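Local coordinates for SPCC18.06c protein (Schizosaccharomyces pombe, PDB 2P51), which removes poly(A) tails from mRNA as the metal-dependent 3'-exoribonuclease of the CCR4-NOT complex, releasing 5'-AMP, at residues Thr29-Glu34 with Val140-Ala145; Pro184-Tyr189 with Tyr193-Ile198; Asp225-His230 with Phe249-Ser254. All coordinates share one frame; numbering follows the deposited sequence.

Contact 1: residues Thr29-Glu34 with Val140-Ala145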
ATOM      1  N   THR A  29      17.795   5.867   8.840  1.00 18.69           N
ATOM      2  CA  THR A  29      18.332   6.273  10.143  1.00 20.34           C
ATOM      3  C   THR A  29      17.378   6.036  11.322  1.00 20.59           C
ATOM      4  O   THR A  29      17.821   5.965  12.460  1.00 23.38           O
ATOM      5  CB  THR A  29      18.747   7.765  10.126  1.00 21.57           C
ATOM      6  OG1 THR A  29      17.663   8.531   9.573  1.00 25.42           O
ATOM      7  CG2 THR A  29      19.925   8.012   9.204  1.00 26.89           C
ATOM      8  N   ASN A  30      16.069   5.903  11.032  1.00 19.25           N
ATOM      9  CA  ASN A  30      15.140   5.689  12.138  1.00 16.40           C
ATOM     10  C   ASN A  30      14.214   4.492  11.843  1.00 14.74           C
ATOM     11  O   ASN A  30      13.213   4.319  12.552  1.00 16.25           O
ATOM     12  CB  ASN A  30      14.359   6.967  12.447  1.00 18.37           C
ATOM     13  CG  ASN A  30      13.479   7.376  11.285  1.00 16.43           C
ATOM     14  OD1 ASN A  30      13.693   6.973  10.138  1.00 19.30           O
ATOM     15  ND2 ASN A  30      12.463   8.190  11.583  1.00 17.32           N
ATOM     16  N   LEU A  31      14.617   3.670  10.900  1.00 15.46           N
ATOM     17  CA  LEU A  31      13.819   2.459  10.578  1.00 15.26           C
ATOM     18  C   LEU A  31      13.521   1.594  11.777  1.00 14.73           C
ATOM     19  O   LEU A  31      12.365   1.196  12.028  1.00 16.71           O
ATOM     20  CB  LEU A  31      14.550   1.632   9.513  1.00 16.41           C
ATOM     21  CG  LEU A  31      13.870   0.286   9.171  1.00 15.87           C
ATOM     22  CD1 LEU A  31      12.489   0.496   8.567  1.00 16.09           C
ATOM     23  CD2 LEU A  31      14.801  -0.491   8.250  1.00 18.07           C
ATOM     24  N   GLN A  32      14.576   1.307  12.530  1.00 16.77           N
ATOM     25  CA  GLN A  32      14.338   0.351  13.624  1.00 16.34           C
ATOM     26  C   GLN A  32      13.438   0.921  14.709  1.00 17.10           C
ATOM     27  O   GLN A  32      12.534   0.273  15.258  1.00 17.39           O
ATOM     28  CB  GLN A  32      15.689  -0.106  14.209  1.00 22.39           C
ATOM     29  CG  GLN A  32      15.506  -1.134  15.292  1.00 30.21           C
ATOM     30  CD  GLN A  32      15.378  -2.560  14.799  1.00 48.24           C
ATOM     31  OE1 GLN A  32      14.259  -3.042  14.558  1.00 67.22           O
ATOM     32  NE2 GLN A  32      16.519  -3.232  14.669  1.00 72.48           N
ATOM     33  N   GLN A  33      13.654   2.193  15.058  1.00 17.43           N
ATOM     34  CA  GLN A  33      12.835   2.861  16.075  1.00 18.14           C
ATOM     35  C   GLN A  33      11.363   2.901  15.690  1.00 16.41           C
ATOM     36  O   GLN A  33      10.425   2.670  16.446  1.00 18.34           O
ATOM     37  CB  GLN A  33      13.417   4.279  16.251  1.00 24.76           C
ATOM     38  CG  GLN A  33      12.768   5.208  17.213  1.00 40.79           C
ATOM     39  CD  GLN A  33      13.436   6.577  17.325  1.00 51.54           C
ATOM     40  OE1 GLN A  33      13.322   7.456  16.457  1.00 61.75           O
ATOM     41  NE2 GLN A  33      14.151   6.744  18.439  1.00 73.77           N
ATOM     42  N   GLU A  34      11.153   3.245  14.399  1.00 15.65           N
ATOM     43  CA  GLU A  34       9.762   3.392  13.981  1.00 15.27           C
ATOM     44  C   GLU A  34       9.098   2.023  13.906  1.00 14.08           C
ATOM     45  O   GLU A  34       7.921   1.893  14.277  1.00 15.38           O
ATOM     46  CB  GLU A  34       9.702   4.168  12.652  1.00 17.34           C
ATOM     47  CG  GLU A  34      10.166   5.620  12.835  1.00 16.90           C
ATOM     48  CD  GLU A  34       9.301   6.394  13.821  1.00 18.40           C
ATOM     49  OE1 GLU A  34       8.038   6.217  13.909  1.00 16.80           O
ATOM     50  OE2 GLU A  34       9.908   7.210  14.553  1.00 25.90           O
ATOM     51  N   VAL A 140      19.499   8.686   2.228  1.00 21.34           N
ATOM     52  CA  VAL A 140      19.182   7.905   3.453  1.00 20.49           C
ATOM     53  C   VAL A 140      17.911   7.116   3.238  1.00 18.49           C
ATOM     54  O   VAL A 140      17.183   6.770   4.154  1.00 21.31           O
ATOM     55  CB  VAL A 140      19.049   8.796   4.689  1.00 20.32           C
ATOM     56  CG1 VAL A 140      20.425   9.331   5.127  1.00 24.20           C
ATOM     57  CG2 VAL A 140      18.124   9.967   4.465  1.00 20.78           C
ATOM     58  N   GLY A 141      17.589   6.817   1.964  1.00 16.75           N
ATOM     59  CA  GLY A 141      16.428   5.962   1.771  1.00 16.89           C
ATOM     60  C   GLY A 141      16.653   4.586   2.354  1.00 17.38           C
ATOM     61  O   GLY A 141      17.771   4.072   2.429  1.00 20.65           O
ATOM     62  N   ILE A 142      15.575   3.933   2.766  1.00 16.22           N
ATOM     63  CA  ILE A 142      15.673   2.585   3.323  1.00 15.12           C
ATOM     64  C   ILE A 142      16.000   1.543   2.272  1.00 17.37           C
ATOM     65  O   ILE A 142      15.510   1.612   1.158  1.00 16.80           O
ATOM     66  CB  ILE A 142      14.320   2.212   3.974  1.00 14.49           C
ATOM     67  CG1 ILE A 142      13.989   3.179   5.111  1.00 16.31           C
ATOM     68  CG2 ILE A 142      14.277   0.762   4.406  1.00 16.11           C
ATOM     69  CD1 ILE A 142      12.469   3.291   5.350  1.00 18.89           C
ATOM     70  N   GLU A 143      16.785   0.514   2.626  1.00 19.29           N
ATOM     71  CA  GLU A 143      16.893  -0.645   1.745  1.00 21.50           C
ATOM     72  C   GLU A 143      15.677  -1.545   1.920  1.00 20.16           C
ATOM     73  O   GLU A 143      15.418  -1.927   3.084  1.00 21.22           O
ATOM     74  CB  GLU A 143      18.137  -1.480   2.070  1.00 24.32           C
ATOM     75  CG  GLU A 143      19.414  -0.818   1.565  1.00 27.99           C
ATOM     76  CD  GLU A 143      19.484  -0.831   0.042  1.00 34.35           C
ATOM     77  OE1 GLU A 143      18.757  -1.575  -0.662  1.00 33.71           O
ATOM     78  OE2 GLU A 143      20.314  -0.044  -0.458  1.00 43.61           O
ATOM     79  N   PRO A 144      14.946  -1.855   0.845  1.00 21.31           N
ATOM     80  CA  PRO A 144      13.757  -2.709   1.010  1.00 20.98           C
ATOM     81  C   PRO A 144      13.989  -3.958   1.820  1.00 22.28           C
ATOM     82  O   PRO A 144      13.117  -4.424   2.548  1.00 26.06           O
ATOM     83  CB  PRO A 144      13.438  -3.104  -0.458  1.00 24.27           C
ATOM     84  CG  PRO A 144      13.769  -1.795  -1.163  1.00 23.38           C
ATOM     85  CD  PRO A 144      15.105  -1.410  -0.560  1.00 20.18           C
ATOM     86  N   ALA A 145      15.162  -4.553   1.685  1.00 22.64           N
ATOM     87  CA  ALA A 145      15.473  -5.773   2.387  1.00 25.97           C
ATOM     88  C   ALA A 145      15.515  -5.590   3.890  1.00 25.21           C
ATOM     89  O   ALA A 145      15.062  -6.446   4.669  1.00 26.43           O
ATOM     90  CB  ALA A 145      16.828  -6.278   1.848  1.00 28.11           C
TER

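Contact 2: residues Pro184-Tyr189 with Tyr193-Ile198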
ATOM      1  N   PRO A 184      12.026 -12.453  -8.014  1.00 19.66           N
ATOM      2  CA  PRO A 184      10.990 -12.153  -9.006  1.00 19.99           C
ATOM      3  C   PRO A 184       9.635 -12.686  -8.571  1.00 19.17           C
ATOM      4  O   PRO A 184       9.523 -13.717  -7.882  1.00 22.03           O
ATOM      5  CB  PRO A 184      11.431 -12.925 -10.245  1.00 23.32           C
ATOM      6  CG  PRO A 184      12.919 -13.072 -10.065  1.00 25.62           C
ATOM      7  CD  PRO A 184      13.203 -13.155  -8.583  1.00 24.86           C
ATOM      8  N   LEU A 185       8.562 -12.004  -8.951  1.00 18.92           N
ATOM      9  CA  LEU A 185       7.214 -12.460  -8.594  1.00 19.16           C
ATOM     10  C   LEU A 185       6.889 -13.769  -9.311  1.00 19.99           C
ATOM     11  O   LEU A 185       7.474 -14.147 -10.360  1.00 21.15           O
ATOM     12  CB  LEU A 185       6.184 -11.372  -8.927  1.00 18.84           C
ATOM     13  CG  LEU A 185       6.305 -10.066  -8.143  1.00 17.95           C
ATOM     14  CD1 LEU A 185       5.544  -8.960  -8.869  1.00 19.41           C
ATOM     15  CD2 LEU A 185       5.794 -10.266  -6.721  1.00 17.84           C
ATOM     16  N   PRO A 186       5.936 -14.518  -8.754  1.00 21.57           N
ATOM     17  CA  PRO A 186       5.485 -15.747  -9.475  1.00 23.05           C
ATOM     18  C   PRO A 186       5.029 -15.454 -10.902  1.00 22.06           C
ATOM     19  O   PRO A 186       4.534 -14.376 -11.285  1.00 24.86           O
ATOM     20  CB  PRO A 186       4.346 -16.236  -8.573  1.00 22.27           C
ATOM     21  CG  PRO A 186       4.682 -15.682  -7.217  1.00 20.64           C
ATOM     22  CD  PRO A 186       5.247 -14.300  -7.471  1.00 21.05           C
ATOM     23  N   ALA A 187       5.179 -16.417 -11.820  1.00 24.73           N
ATOM     24  CA  ALA A 187       4.860 -16.257 -13.242  1.00 28.29           C
ATOM     25  C   ALA A 187       3.362 -16.156 -13.511  1.00 26.63           C
ATOM     26  O   ALA A 187       2.921 -15.511 -14.474  1.00 31.57           O
ATOM     27  CB  ALA A 187       5.416 -17.426 -14.042  1.00 31.78           C
ATOM     28  N   GLU A 188       2.557 -16.803 -12.678  1.00 26.96           N
ATOM     29  CA  GLU A 188       1.106 -16.844 -12.848  1.00 31.94           C
ATOM     30  C   GLU A 188       0.390 -16.281 -11.624  1.00 27.34           C
ATOM     31  O   GLU A 188       0.898 -16.435 -10.503  1.00 26.68           O
ATOM     32  CB  GLU A 188       0.644 -18.263 -13.116  1.00 40.84           C
ATOM     33  CG  GLU A 188       1.200 -18.863 -14.408  1.00 51.58           C
ATOM     34  CD  GLU A 188       0.206 -18.644 -15.537  1.00 55.98           C
ATOM     35  OE1 GLU A 188       0.410 -17.705 -16.340  1.00 69.52           O
ATOM     36  OE2 GLU A 188      -0.786 -19.410 -15.580  1.00 63.44           O
ATOM     37  N   TYR A 189      -0.759 -15.646 -11.869  1.00 24.98           N
ATOM     38  CA  TYR A 189      -1.488 -14.967 -10.804  1.00 24.38           C
ATOM     39  C   TYR A 189      -1.885 -15.951  -9.711  1.00 23.07           C
ATOM     40  O   TYR A 189      -1.838 -15.600  -8.541  1.00 22.08           O
ATOM     41  CB  TYR A 189      -2.760 -14.240 -11.286  1.00 29.96           C
ATOM     42  CG  TYR A 189      -3.495 -13.528 -10.154  1.00 28.63           C
ATOM     43  CD1 TYR A 189      -2.959 -12.402  -9.546  1.00 28.15           C
ATOM     44  CD2 TYR A 189      -4.723 -13.969  -9.659  1.00 35.24           C
ATOM     45  CE1 TYR A 189      -3.626 -11.752  -8.508  1.00 33.46           C
ATOM     46  CE2 TYR A 189      -5.413 -13.343  -8.626  1.00 35.44           C
ATOM     47  CZ  TYR A 189      -4.850 -12.219  -8.048  1.00 36.22           C
ATOM     48  OH  TYR A 189      -5.513 -11.575  -7.010  1.00 44.80           O
ATOM     49  N   TYR A 193      -1.351 -15.082  -5.896  1.00 17.37           N
ATOM     50  CA  TYR A 193      -2.461 -14.965  -4.979  1.00 17.54           C
ATOM     51  C   TYR A 193      -2.287 -15.893  -3.790  1.00 16.45           C
ATOM     52  O   TYR A 193      -2.558 -15.527  -2.629  1.00 18.08           O
ATOM     53  CB  TYR A 193      -3.745 -15.313  -5.745  1.00 18.90           C
ATOM     54  CG  TYR A 193      -4.982 -15.103  -4.893  1.00 21.08           C
ATOM     55  CD1 TYR A 193      -5.472 -13.817  -4.615  1.00 22.22           C
ATOM     56  CD2 TYR A 193      -5.640 -16.216  -4.379  1.00 21.42           C
ATOM     57  CE1 TYR A 193      -6.597 -13.653  -3.839  1.00 21.44           C
ATOM     58  CE2 TYR A 193      -6.761 -16.036  -3.596  1.00 22.58           C
ATOM     59  CZ  TYR A 193      -7.226 -14.771  -3.327  1.00 20.93           C
ATOM     60  OH  TYR A 193      -8.363 -14.634  -2.556  1.00 23.93           O
ATOM     61  N   LYS A 194      -1.856 -17.120  -4.028  1.00 18.92           N
ATOM     62  CA  LYS A 194      -1.683 -18.070  -2.933  1.00 20.51           C
ATOM     63  C   LYS A 194      -0.690 -17.583  -1.894  1.00 21.62           C
ATOM     64  O   LYS A 194      -0.891 -17.641  -0.677  1.00 21.28           O
ATOM     65  CB  LYS A 194      -1.183 -19.389  -3.527  1.00 23.91           C
ATOM     66  CG  LYS A 194      -0.830 -20.466  -2.552  1.00 30.30           C
ATOM     67  CD  LYS A 194      -0.852 -21.762  -3.423  1.00 35.51           C
ATOM     68  CE  LYS A 194      -1.709 -21.396  -4.649  1.00 42.72           C
ATOM     69  NZ  LYS A 194      -3.169 -21.469  -4.366  1.00 68.43           N
ATOM     70  N   ILE A 195       0.456 -17.094  -2.377  1.00 19.93           N
ATOM     71  CA  ILE A 195       1.488 -16.640  -1.431  1.00 19.09           C
ATOM     72  C   ILE A 195       1.047 -15.351  -0.803  1.00 18.39           C
ATOM     73  O   ILE A 195       1.249 -15.128   0.396  1.00 18.31           O
ATOM     74  CB  ILE A 195       2.786 -16.449  -2.255  0.66 20.15           C
ATOM     75  CG1 ILE A 195       3.283 -17.793  -2.797  0.66 18.92           C
ATOM     76  CG2 ILE A 195       3.821 -15.694  -1.469  0.66 23.05           C
ATOM     77  CD1 ILE A 195       4.483 -17.800  -3.694  0.66 23.38           C
ATOM     78  N   LEU A 196       0.390 -14.496  -1.601  1.00 17.18           N
ATOM     79  CA  LEU A 196      -0.073 -13.241  -0.994  1.00 16.87           C
ATOM     80  C   LEU A 196      -1.013 -13.509   0.168  1.00 16.61           C
ATOM     81  O   LEU A 196      -0.853 -12.818   1.177  1.00 17.81           O
ATOM     82  CB  LEU A 196      -0.841 -12.354  -1.965  1.00 21.60           C
ATOM     83  CG  LEU A 196      -0.987 -10.893  -1.569  1.00 21.84           C
ATOM     84  CD1 LEU A 196       0.378 -10.166  -1.547  1.00 26.22           C
ATOM     85  CD2 LEU A 196      -1.921 -10.201  -2.530  1.00 20.90           C
ATOM     86  N   CYS A 197      -1.925 -14.453   0.026  1.00 16.36           N
ATOM     87  CA  CYS A 197      -2.907 -14.692   1.106  1.00 18.36           C
ATOM     88  C   CYS A 197      -2.298 -15.384   2.309  1.00 16.64           C
ATOM     89  O   CYS A 197      -2.855 -15.465   3.398  1.00 18.79           O
ATOM     90  CB  CYS A 197      -4.124 -15.459   0.535  1.00 22.32           C
ATOM     91  SG  CYS A 197      -5.078 -14.356  -0.584  1.00 30.80           S
ATOM     92  N   ILE A 198      -1.049 -15.889   2.171  1.00 17.09           N
ATOM     93  CA  ILE A 198      -0.411 -16.392   3.426  1.00 18.02           C
ATOM     94  C   ILE A 198       0.159 -15.245   4.242  1.00 16.44           C
ATOM     95  O   ILE A 198       0.052 -15.198   5.474  1.00 15.72           O
ATOM     96  CB  ILE A 198       0.653 -17.425   3.038  1.00 20.02           C
ATOM     97  CG1 ILE A 198       0.039 -18.724   2.477  1.00 20.01           C
ATOM     98  CG2 ILE A 198       1.625 -17.709   4.182  1.00 26.33           C
ATOM     99  CD1 ILE A 198       1.079 -19.604   1.812  1.00 27.43           C
TER

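Contact 3: residues Asp225-His230 with Phe249-Ser254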
ATOM      1  N   ASP A 225     -13.837  12.830  -1.533  1.00 21.39           N
ATOM      2  CA  ASP A 225     -14.533  14.119  -1.604  1.00 21.69           C
ATOM      3  C   ASP A 225     -16.034  13.928  -1.457  1.00 23.17           C
ATOM      4  O   ASP A 225     -16.785  14.670  -0.799  1.00 29.42           O
ATOM      5  CB  ASP A 225     -14.171  14.819  -2.899  1.00 23.10           C
ATOM      6  CG  ASP A 225     -12.705  15.179  -3.025  1.00 24.50           C
ATOM      7  OD1 ASP A 225     -12.073  15.265  -1.957  1.00 26.84           O
ATOM      8  OD2 ASP A 225     -12.151  15.397  -4.124  1.00 26.24           O
ATOM      9  N   ASP A 226     -16.523  12.881  -2.104  1.00 22.12           N
ATOM     10  CA  ASP A 226     -17.948  12.545  -2.103  1.00 24.40           C
ATOM     11  C   ASP A 226     -18.476  12.322  -0.695  1.00 25.89           C
ATOM     12  O   ASP A 226     -19.530  12.792  -0.300  1.00 32.75           O
ATOM     13  CB  ASP A 226     -18.185  11.273  -2.916  1.00 27.38           C
ATOM     14  CG  ASP A 226     -19.500  11.233  -3.624  1.00 29.36           C
ATOM     15  OD1 ASP A 226     -20.140  12.286  -3.877  1.00 39.27           O
ATOM     16  OD2 ASP A 226     -19.915  10.103  -3.948  1.00 39.33           O
ATOM     17  N   LEU A 227     -17.675  11.578   0.063  1.00 23.60           N
ATOM     18  CA  LEU A 227     -18.064  11.298   1.428  1.00 23.53           C
ATOM     19  C   LEU A 227     -17.652  12.390   2.402  1.00 25.62           C
ATOM     20  O   LEU A 227     -17.803  12.171   3.616  1.00 26.27           O
ATOM     21  CB  LEU A 227     -17.460   9.940   1.849  1.00 25.05           C
ATOM     22  CG  LEU A 227     -17.903   8.740   1.003  1.00 27.78           C
ATOM     23  CD1 LEU A 227     -17.094   7.499   1.419  1.00 29.94           C
ATOM     24  CD2 LEU A 227     -19.398   8.489   1.121  1.00 31.46           C
ATOM     25  N   GLN A 228     -17.160  13.515   1.915  1.00 24.86           N
ATOM     26  CA  GLN A 228     -16.697  14.588   2.797  1.00 27.53           C
ATOM     27  C   GLN A 228     -15.678  14.100   3.817  1.00 27.57           C
ATOM     28  O   GLN A 228     -15.715  14.516   4.977  1.00 27.84           O
ATOM     29  CB  GLN A 228     -17.850  15.226   3.580  1.00 31.79           C
ATOM     30  CG  GLN A 228     -19.114  15.359   2.741  1.00 45.09           C
ATOM     31  CD  GLN A 228     -20.084  16.269   3.473  1.00 53.16           C
ATOM     32  OE1 GLN A 228     -20.568  15.947   4.560  1.00 63.44           O
ATOM     33  NE2 GLN A 228     -20.331  17.418   2.858  1.00 80.57           N
ATOM     34  N   ILE A 229     -14.767  13.240   3.393  1.00 24.07           N
ATOM     35  CA  ILE A 229     -13.649  12.863   4.255  1.00 23.32           C
ATOM     36  C   ILE A 229     -12.418  13.695   3.928  1.00 21.25           C
ATOM     37  O   ILE A 229     -11.974  13.787   2.791  1.00 22.71           O
ATOM     38  CB  ILE A 229     -13.343  11.373   4.092  1.00 24.70           C
ATOM     39  CG1 ILE A 229     -14.515  10.497   4.589  1.00 27.26           C
ATOM     40  CG2 ILE A 229     -12.001  11.037   4.729  1.00 23.63           C
ATOM     41  CD1 ILE A 229     -14.478   9.093   4.021  1.00 30.26           C
ATOM     42  N   HIS A 230     -11.841  14.344   4.926  1.00 23.57           N
ATOM     43  CA  HIS A 230     -10.720  15.241   4.585  1.00 25.75           C
ATOM     44  C   HIS A 230      -9.406  14.487   4.585  1.00 25.54           C
ATOM     45  O   HIS A 230      -9.137  13.639   5.426  1.00 26.27           O
ATOM     46  CB  HIS A 230     -10.702  16.406   5.570  1.00 34.46           C
ATOM     47  CG  HIS A 230      -9.456  17.196   5.738  1.00 48.14           C
ATOM     48  ND1 HIS A 230      -9.115  18.254   4.909  1.00 55.08           N
ATOM     49  CD2 HIS A 230      -8.438  17.137   6.644  1.00 53.59           C
ATOM     50  CE1 HIS A 230      -7.957  18.787   5.287  1.00 59.26           C
ATOM     51  NE2 HIS A 230      -7.519  18.121   6.347  1.00 58.54           N
ATOM     52  N   PHE A 249     -12.352   3.431   4.259  1.00 13.49           N
ATOM     53  CA  PHE A 249     -12.810   2.077   4.598  1.00 13.86           C
ATOM     54  C   PHE A 249     -13.838   2.119   5.719  1.00 13.36           C
ATOM     55  O   PHE A 249     -14.901   1.505   5.614  1.00 15.37           O
ATOM     56  CB  PHE A 249     -11.631   1.159   5.006  1.00 14.30           C
ATOM     57  CG  PHE A 249     -12.118  -0.199   5.525  1.00 15.41           C
ATOM     58  CD1 PHE A 249     -12.581  -1.158   4.639  1.00 17.29           C
ATOM     59  CD2 PHE A 249     -12.105  -0.467   6.896  1.00 15.57           C
ATOM     60  CE1 PHE A 249     -13.019  -2.391   5.113  1.00 16.80           C
ATOM     61  CE2 PHE A 249     -12.547  -1.702   7.363  1.00 16.39           C
ATOM     62  CZ  PHE A 249     -13.012  -2.654   6.485  1.00 17.68           C
ATOM     63  N   PHE A 250     -13.546   2.852   6.808  1.00 13.74           N
ATOM     64  CA  PHE A 250     -14.478   2.798   7.953  1.00 13.05           C
ATOM     65  C   PHE A 250     -15.798   3.476   7.570  1.00 13.41           C
ATOM     66  O   PHE A 250     -16.883   3.053   8.017  1.00 16.15           O
ATOM     67  CB  PHE A 250     -13.846   3.391   9.202  1.00 15.25           C
ATOM     68  CG  PHE A 250     -12.793   2.397   9.734  1.00 17.27           C
ATOM     69  CD1 PHE A 250     -13.211   1.293  10.449  1.00 16.63           C
ATOM     70  CD2 PHE A 250     -11.433   2.591   9.481  1.00 15.90           C
ATOM     71  CE1 PHE A 250     -12.286   0.370  10.933  1.00 17.06           C
ATOM     72  CE2 PHE A 250     -10.503   1.696   9.985  1.00 15.57           C
ATOM     73  CZ  PHE A 250     -10.935   0.608  10.709  1.00 16.80           C
ATOM     74  N   GLU A 251     -15.699   4.516   6.722  1.00 14.25           N
ATOM     75  CA  GLU A 251     -16.964   5.197   6.363  1.00 14.68           C
ATOM     76  C   GLU A 251     -17.804   4.298   5.469  1.00 13.20           C
ATOM     77  O   GLU A 251     -19.039   4.263   5.646  1.00 15.02           O
ATOM     78  CB  GLU A 251     -16.664   6.539   5.671  1.00 15.87           C
ATOM     79  CG  GLU A 251     -17.905   7.370   5.403  1.00 17.50           C
ATOM     80  CD  GLU A 251     -18.706   7.781   6.620  1.00 22.00           C
ATOM     81  OE1 GLU A 251     -18.116   7.727   7.726  1.00 25.94           O
ATOM     82  OE2 GLU A 251     -19.901   8.150   6.472  1.00 23.13           O
ATOM     83  N   ILE A 252     -17.232   3.593   4.513  1.00 14.23           N
ATOM     84  CA  ILE A 252     -17.955   2.656   3.645  1.00 15.67           C
ATOM     85  C   ILE A 252     -18.540   1.524   4.471  1.00 14.36           C
ATOM     86  O   ILE A 252     -19.686   1.076   4.302  1.00 16.42           O
ATOM     87  CB  ILE A 252     -16.928   2.132   2.586  1.00 20.68           C
ATOM     88  CG1 ILE A 252     -16.661   3.194   1.503  1.00 21.03           C
ATOM     89  CG2 ILE A 252     -17.281   0.772   2.052  1.00 36.69           C
ATOM     90  CD1 ILE A 252     -15.413   2.643   0.724  1.00 33.22           C
ATOM     91  N   ARG A 253     -17.730   1.015   5.444  1.00 14.24           N
ATOM     92  CA  ARG A 253     -18.211  -0.057   6.308  1.00 13.28           C
ATOM     93  C   ARG A 253     -19.445   0.411   7.065  1.00 14.10           C
ATOM     94  O   ARG A 253     -20.436  -0.308   7.210  1.00 16.91           O
ATOM     95  CB  ARG A 253     -17.132  -0.446   7.316  1.00 16.93           C
ATOM     96  CG  ARG A 253     -17.475  -1.739   8.045  1.00 20.37           C
ATOM     97  CD  ARG A 253     -16.341  -2.114   9.006  1.00 18.76           C
ATOM     98  NE  ARG A 253     -16.417  -1.207  10.154  1.00 19.23           N
ATOM     99  CZ  ARG A 253     -15.693  -1.396  11.264  1.00 19.83           C
ATOM    100  NH1 ARG A 253     -14.828  -2.422  11.373  1.00 21.77           N
ATOM    101  NH2 ARG A 253     -15.859  -0.511  12.238  1.00 18.82           N
ATOM    102  N   SER A 254     -19.406   1.644   7.583  1.00 14.42           N
ATOM    103  CA  SER A 254     -20.575   2.175   8.299  1.00 14.44           C
ATOM    104  C   SER A 254     -21.775   2.425   7.409  1.00 16.22           C
ATOM    105  O   SER A 254     -22.904   2.069   7.765  1.00 17.05           O
ATOM    106  CB  SER A 254     -20.140   3.501   8.948  1.00 17.82           C
ATOM    107  OG  SER A 254     -21.246   4.064   9.619  1.00 24.79           O
TER

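Contact 1: residues Thr29-Glu34 with Val140-Ala145
Two helix starts meet here at one border of the DEDD nuclease fold: L31, at the head of helix 31-41, packs on I142, two residues ahead of helix 144-152, while T29 touches V140 nearer the surface. L31 reaches across the gap because its chain leaves the backbone with CG trans to the main-chain N (chi1 176°), which brings CD2 to 4.1 Å from CG2 of I142. The two side chains cross at about a right angle, so the contact is made by two methyl branches and not along the length of either chain. Both residues are buried, and F108 of strand 105-109 touches both of them. I142 is also fixed by its backbone, which bonds to N109 and T111 and so continues beside the end of that strand. Bonds from N30 to W27 N and D25 O place the turn before helix 31-41. The outer end of the contact is thin and purely methyl, with T29 CG2 at 4.3 Å from V140 CG1.

Contact 2: residues Pro184-Tyr189 with Tyr193-Ile198
Y193 leans over the ring of Y189, one helical turn earlier, and can be followed outward atom by atom. Its CB rests above one face of the Y189 ring in a CH-pi contact, 4.2 Å from the ring centroid and displaced toward the rim where CE2 and CZ lie. CG stands anti to the backbone N (chi1 -175°), a setting that carries the ring on past the end of Y189: CG is 4.1 Å from the Y189 OH, and CD1 comes closest to that oxygen at 3.3 Å. The two ring planes are inclined by 38°, an oblique pairing that is neither a stack nor edge-to-face. SG of C197 sits 3.5 Å above the plane of the Y193 ring, toward its rim, and at the tip Y193 OH is hydrogen-bonded to N267 O. Beneath the rings, Y193 N donates to Y189 O at 2.7 Å and 170°, an i to i+4 bond in the first turn of helix 189-199. Were Y189 an alanine, CB and CD1 of Y193 would probably lose their aromatic neighbour, and L269 and L272 the ring they touch. On the loop before Y189, P186 CG approaches I195 CD1 at 4.1 Å in one of the two conformers modelled for that isoleucine, so this touch is less certain. The loop 184-188 is held against helix 69-82 by L185, which packs on Y73 and V80, and by the bond of P186 O to Y73 OH; L177 of helix 170-181 meets both L185 and I195.

Contact 3: residues Asp225-His230 with Phe249-Ser254
The flat groups of 249-254 stand apart from E251, the residue that meets L227 and I229: F249 CD2 lies 3.9 Å above the plane of the F250 ring, over its centre, and R253 NH2 sits at that ring's edge, in its plane. F250 CD1 in turn lies over the centre of the R253 guanidinium, 3.6 Å above it. That guanidinium is also tied down by E96, in a salt bridge, and by the carbonyl of E95. The contact itself is made mainly by the aliphatic part of E251. I229 CD1 reaches E251 CB at 3.7 Å, and L227 CD1 reaches E251 CG at 4.1 Å, each hydrophobic chain running past the glutamate in the opposite direction. With CG anti to the backbone N (chi1 -174°) and a bend at chi2 (61°), E251 offers its methylenes to both residues and gives its OE2 to R255 NE in a salt bridge. L227 CD1 also comes within 4.3 Å of I252 CG1, deeper in, where I252 packs on I206 and M210 of helix 206-213. The partner segment is shaped by a Schellman motif that ends helix 220-226: Q228 takes positive phi, its N bonds to D225 O, and I229 N bonds to the carbonyl of the residue just before D225. This ending sets L227 and I229 against helix 238-257, the last helix of the modelled chain in this DEDD nuclease fold, which also carries the metal ligand D241, about 11 Å from I229 side chain to side chain.

From the N terminus, contact 1 comes first: it closes a loop of 105 residues that takes in three of the six strands, setting the start of helix 31-41 against the approach to helix 144-152. Contact 2 is local, with three residues between its segments, and ties the loop after helix 170-181 to helix 189-199. Contact 3 follows, closing the 18 residues that lead from the end of helix 220-226 into helix 238-257. The three lie in series, none nested in or crossing another. Contacts 1 and 2 each lie across the chain's centre from contact 3, and even contacts 1 and 2 stay about 12 Å apart at their nearest atoms.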